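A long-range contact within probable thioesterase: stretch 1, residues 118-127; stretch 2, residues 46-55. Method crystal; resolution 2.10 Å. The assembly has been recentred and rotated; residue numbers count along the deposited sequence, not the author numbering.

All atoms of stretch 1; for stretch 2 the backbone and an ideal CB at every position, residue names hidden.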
# COMPACT_ATOMS: atom_id res chain seq x y z
N ILE A 118 -17.48 23.89 8.10
CA ILE A 118 -16.07 24.19 7.89
C ILE A 118 -15.76 25.50 8.61
O ILE A 118 -16.43 26.51 8.39
CB ILE A 118 -15.78 24.37 6.39
CG1 ILE A 118 -16.07 23.07 5.64
CG2 ILE A 118 -14.35 24.83 6.19
CD1 ILE A 118 -16.00 23.18 4.14
N PRO A 119 -14.74 25.51 9.48
CA PRO A 119 -14.40 26.75 10.19
C PRO A 119 -14.25 27.94 9.24
O PRO A 119 -13.75 27.81 8.13
CB PRO A 119 -13.10 26.40 10.93
CG PRO A 119 -12.58 25.17 10.21
CD PRO A 119 -13.84 24.42 9.88
N GLU A 120 -14.70 29.11 9.70
CA GLU A 120 -14.68 30.34 8.91
C GLU A 120 -13.44 30.65 8.09
O GLU A 120 -13.53 30.86 6.88
CB GLU A 120 -14.99 31.53 9.82
CG GLU A 120 -16.38 31.51 10.40
CD GLU A 120 -17.45 31.34 9.34
OE1 GLU A 120 -17.35 32.02 8.29
OE2 GLU A 120 -18.38 30.53 9.55
N ASP A 121 -12.28 30.70 8.73
CA ASP A 121 -11.05 31.02 8.01
C ASP A 121 -10.75 30.05 6.87
O ASP A 121 -10.21 30.45 5.84
CB ASP A 121 -9.85 31.08 8.97
CG ASP A 121 -9.49 29.73 9.54
OD1 ASP A 121 -8.31 29.55 9.92
OD2 ASP A 121 -10.37 28.85 9.63
N ILE A 122 -11.08 28.78 7.05
CA ILE A 122 -10.84 27.79 6.00
C ILE A 122 -11.91 27.92 4.91
O ILE A 122 -11.62 27.77 3.71
CB ILE A 122 -10.88 26.35 6.57
CG1 ILE A 122 -9.72 26.17 7.56
CG2 ILE A 122 -10.81 25.34 5.44
CD1 ILE A 122 -9.72 24.81 8.28
N TYR A 123 -13.14 28.18 5.34
CA TYR A 123 -14.25 28.34 4.41
C TYR A 123 -13.96 29.53 3.49
O TYR A 123 -14.08 29.44 2.27
CB TYR A 123 -15.55 28.59 5.17
CG TYR A 123 -16.74 28.82 4.26
CD1 TYR A 123 -17.34 27.75 3.58
CD2 TYR A 123 -17.23 30.10 4.03
CE1 TYR A 123 -18.40 27.96 2.70
CE2 TYR A 123 -18.29 30.33 3.15
CZ TYR A 123 -18.86 29.25 2.49
OH TYR A 123 -19.90 29.47 1.61
N ARG A 124 -13.56 30.63 4.11
CA ARG A 124 -13.25 31.86 3.39
C ARG A 124 -12.19 31.64 2.30
O ARG A 124 -12.36 32.06 1.15
CB ARG A 124 -12.78 32.90 4.41
CG ARG A 124 -12.55 34.30 3.88
CD ARG A 124 -12.38 35.24 5.06
NE ARG A 124 -11.30 34.81 5.95
CZ ARG A 124 -11.18 35.19 7.21
NH1 ARG A 124 -10.16 34.75 7.94
NH2 ARG A 124 -12.07 36.00 7.76
N ALA A 125 -11.10 30.97 2.66
CA ALA A 125 -10.02 30.71 1.71
C ALA A 125 -10.45 29.78 0.57
O ALA A 125 -10.11 30.02 -0.60
CB ALA A 125 -8.82 30.13 2.44
N LEU A 126 -11.20 28.74 0.91
CA LEU A 126 -11.66 27.79 -0.09
C LEU A 126 -12.66 28.46 -1.04
O LEU A 126 -12.70 28.16 -2.23
CB LEU A 126 -12.32 26.57 0.58
CG LEU A 126 -11.40 25.65 1.41
CD1 LEU A 126 -12.22 24.59 2.11
CD2 LEU A 126 -10.37 25.01 0.49
N SER A 127 -13.47 29.37 -0.50
CA SER A 127 -14.47 30.06 -1.31
C SER A 127 -13.84 30.73 -2.52
O SER A 127 -14.42 30.73 -3.61
CB SER A 127 -15.21 31.11 -0.48
OG SER A 127 -16.13 30.51 0.42
N UNK A 46 -1.45 21.05 8.80
CA UNK A 46 -1.75 22.09 9.78
C UNK A 46 -3.23 22.13 10.09
O UNK A 46 -3.62 22.46 11.21
CB UNK A 46 -1.28 23.46 9.28
N UNK A 47 -4.07 21.77 9.12
CA UNK A 47 -5.51 21.74 9.33
C UNK A 47 -5.87 20.68 10.38
O UNK A 47 -6.60 20.97 11.33
CB UNK A 47 -6.24 21.46 8.01
N UNK A 48 -5.35 19.46 10.22
CA UNK A 48 -5.64 18.40 11.19
C UNK A 48 -5.02 18.71 12.55
O UNK A 48 -5.48 18.21 13.58
CB UNK A 48 -5.13 17.05 10.68
N UNK A 49 -3.98 19.53 12.55
CA UNK A 49 -3.31 19.91 13.79
C UNK A 49 -4.22 20.84 14.61
O UNK A 49 -3.98 21.06 15.79
CB UNK A 49 -1.97 20.59 13.49
N UNK A 50 -5.26 21.36 13.96
CA UNK A 50 -6.22 22.24 14.62
C UNK A 50 -7.46 21.43 14.95
O UNK A 50 -8.47 21.97 15.40
CB UNK A 50 -6.57 23.45 13.75
N UNK A 51 -7.37 20.12 14.73
CA UNK A 51 -8.50 19.26 14.98
C UNK A 51 -9.57 19.40 13.91
O UNK A 51 -10.76 19.29 14.19
CB UNK A 51 -9.09 19.56 16.36
N UNK A 52 -9.14 19.65 12.67
CA UNK A 52 -10.07 19.81 11.56
C UNK A 52 -9.74 18.75 10.50
O UNK A 52 -8.59 18.60 10.12
CB UNK A 52 -9.99 21.22 10.98
N UNK A 53 -10.75 18.03 10.03
CA UNK A 53 -10.52 16.98 9.05
C UNK A 53 -11.48 17.03 7.86
O UNK A 53 -12.60 17.52 7.97
CB UNK A 53 -10.63 15.62 9.73
N UNK A 54 -11.02 16.51 6.73
CA UNK A 54 -11.81 16.45 5.51
C UNK A 54 -11.91 14.99 5.11
O UNK A 54 -11.38 14.59 4.07
CB UNK A 54 -11.20 17.30 4.39
N UNK A 55 -12.56 14.16 5.93
CA UNK A 55 -12.67 12.74 5.57
C UNK A 55 -13.46 12.52 4.28
O UNK A 55 -14.36 13.30 3.94
CB UNK A 55 -13.33 11.96 6.71

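Stretch 1 presents one side of the helix 120-127, led in by Pro 119 at the N-cap: Pro 119, Asp 121, Ile 122 and, a turn on, Leu 126. Position 46 is helical, with nothing of stretch 1 within 5.5 Å of its ideal CB; the contact sets no demand, and the residue is Arg 46.

At position 47 the CA-to-CB bond runs sideways, yet the ideal CB lies 4.8 Å from Ile 122 CD1. A short or medium apolar side chain suits that gap, valine, alanine or isoleucine among them. The deposited Val 47, in the t rotamer, sets CG1 3.9 Å from Ile 122 CD1.

Positions 48 and 49 are out of reach, so stretch 1 cannot choose between candidates; they are Glu 48 and Ala 49.

At position 50 the CB points toward stretch 1 but has open space around it, and beyond lies the Asp 121 carboxylate. A long side chain with a cationic end fits, lysine or arginine; a short one would stop before the acid. Arg 50 spans the distance and forms a salt bridge with two good hydrogen bonds, NH1 to Asp 121 OD2 at 3.0 Å and NH2 to Asp 121 OD1 at 2.8 Å. The acid meets the guanidinium at its edge, where the N-H groups point, while Ile 122 CD1 covers one face, 4.0 Å from Arg 50 NH1.

Position 51 closes a type I turn begun at position 48. Its phi of 75° favours glycine, though asparagine could also adopt it, and stretch 1 asks nothing here. It is Gly 51.

At position 52 a strand begins and CB points toward stretch 1, 4.5 Å from Ile 122 CD1 and 4.8 Å from Pro 119 CG. Both neighbours are apolar, and valine or isoleucine would suit the extended backbone as well. Val 52 brings CG1 to 4.0 Å from Ile 122 CD1 and 4.1 Å from Pro 119 CG.

Position 53 is out of reach and unconstrained by this contact: Phe 53.

At position 54 the CB points sideways, with nothing near, but Ile 122 CG2 and Leu 126 CD1 offer apolar surface farther off. A long apolar side chain is needed to arrive, such as phenylalanine or methionine. Phe 54 extends its ring so that CZ lies 3.9 Å from Ile 122 CG2, which sits at the ring edge, and 4.4 Å from Leu 126 CD1.

Position 55 is again beyond reach; it is Pro 55.

Stretch 2, residues 46-55: RVEARGVFFP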
# COMPACT_ATOMS: atom_id res chain seq x y z
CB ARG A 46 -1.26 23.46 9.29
CG ARG A 46 0.25 23.57 9.26
CD ARG A 46 0.75 25.00 9.08
NE ARG A 46 2.21 25.07 9.12
CZ ARG A 46 2.94 24.75 10.19
NH1 ARG A 46 2.36 24.34 11.31
NH2 ARG A 46 4.27 24.83 10.13
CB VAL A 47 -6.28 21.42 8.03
CG1 VAL A 47 -7.77 21.47 8.29
CG2 VAL A 47 -5.89 22.41 6.93
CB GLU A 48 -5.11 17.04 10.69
CG GLU A 48 -5.77 16.51 9.42
CD GLU A 48 -5.78 14.99 9.37
OE1 GLU A 48 -4.81 14.36 9.86
OE2 GLU A 48 -6.76 14.42 8.84
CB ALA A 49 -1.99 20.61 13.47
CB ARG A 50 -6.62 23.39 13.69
CG ARG A 50 -5.52 24.37 13.37
CD ARG A 50 -5.90 25.23 12.16
NE ARG A 50 -7.27 25.74 12.25
CZ ARG A 50 -7.80 26.65 11.43
NH1 ARG A 50 -9.05 27.04 11.59
NH2 ARG A 50 -7.06 27.16 10.46
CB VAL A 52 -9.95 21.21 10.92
CG1 VAL A 52 -11.04 21.40 9.88
CG2 VAL A 52 -10.07 22.29 12.01
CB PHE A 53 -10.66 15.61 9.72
CG PHE A 53 -9.92 15.50 11.03
CD1 PHE A 53 -8.57 15.18 11.06
CD2 PHE A 53 -10.58 15.77 12.23
CE1 PHE A 53 -7.88 15.11 12.27
CE2 PHE A 53 -9.90 15.71 13.44
CZ PHE A 53 -8.54 15.38 13.46
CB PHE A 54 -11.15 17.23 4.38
CG PHE A 54 -11.15 18.72 4.59
CD1 PHE A 54 -10.10 19.50 4.13
CD2 PHE A 54 -12.21 19.34 5.25
CE1 PHE A 54 -10.10 20.87 4.32
CE2 PHE A 54 -12.21 20.72 5.44
CZ PHE A 54 -11.15 21.48 4.97
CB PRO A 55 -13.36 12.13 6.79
CG PRO A 55 -14.22 13.25 7.27
CD PRO A 55 -13.28 14.44 7.18
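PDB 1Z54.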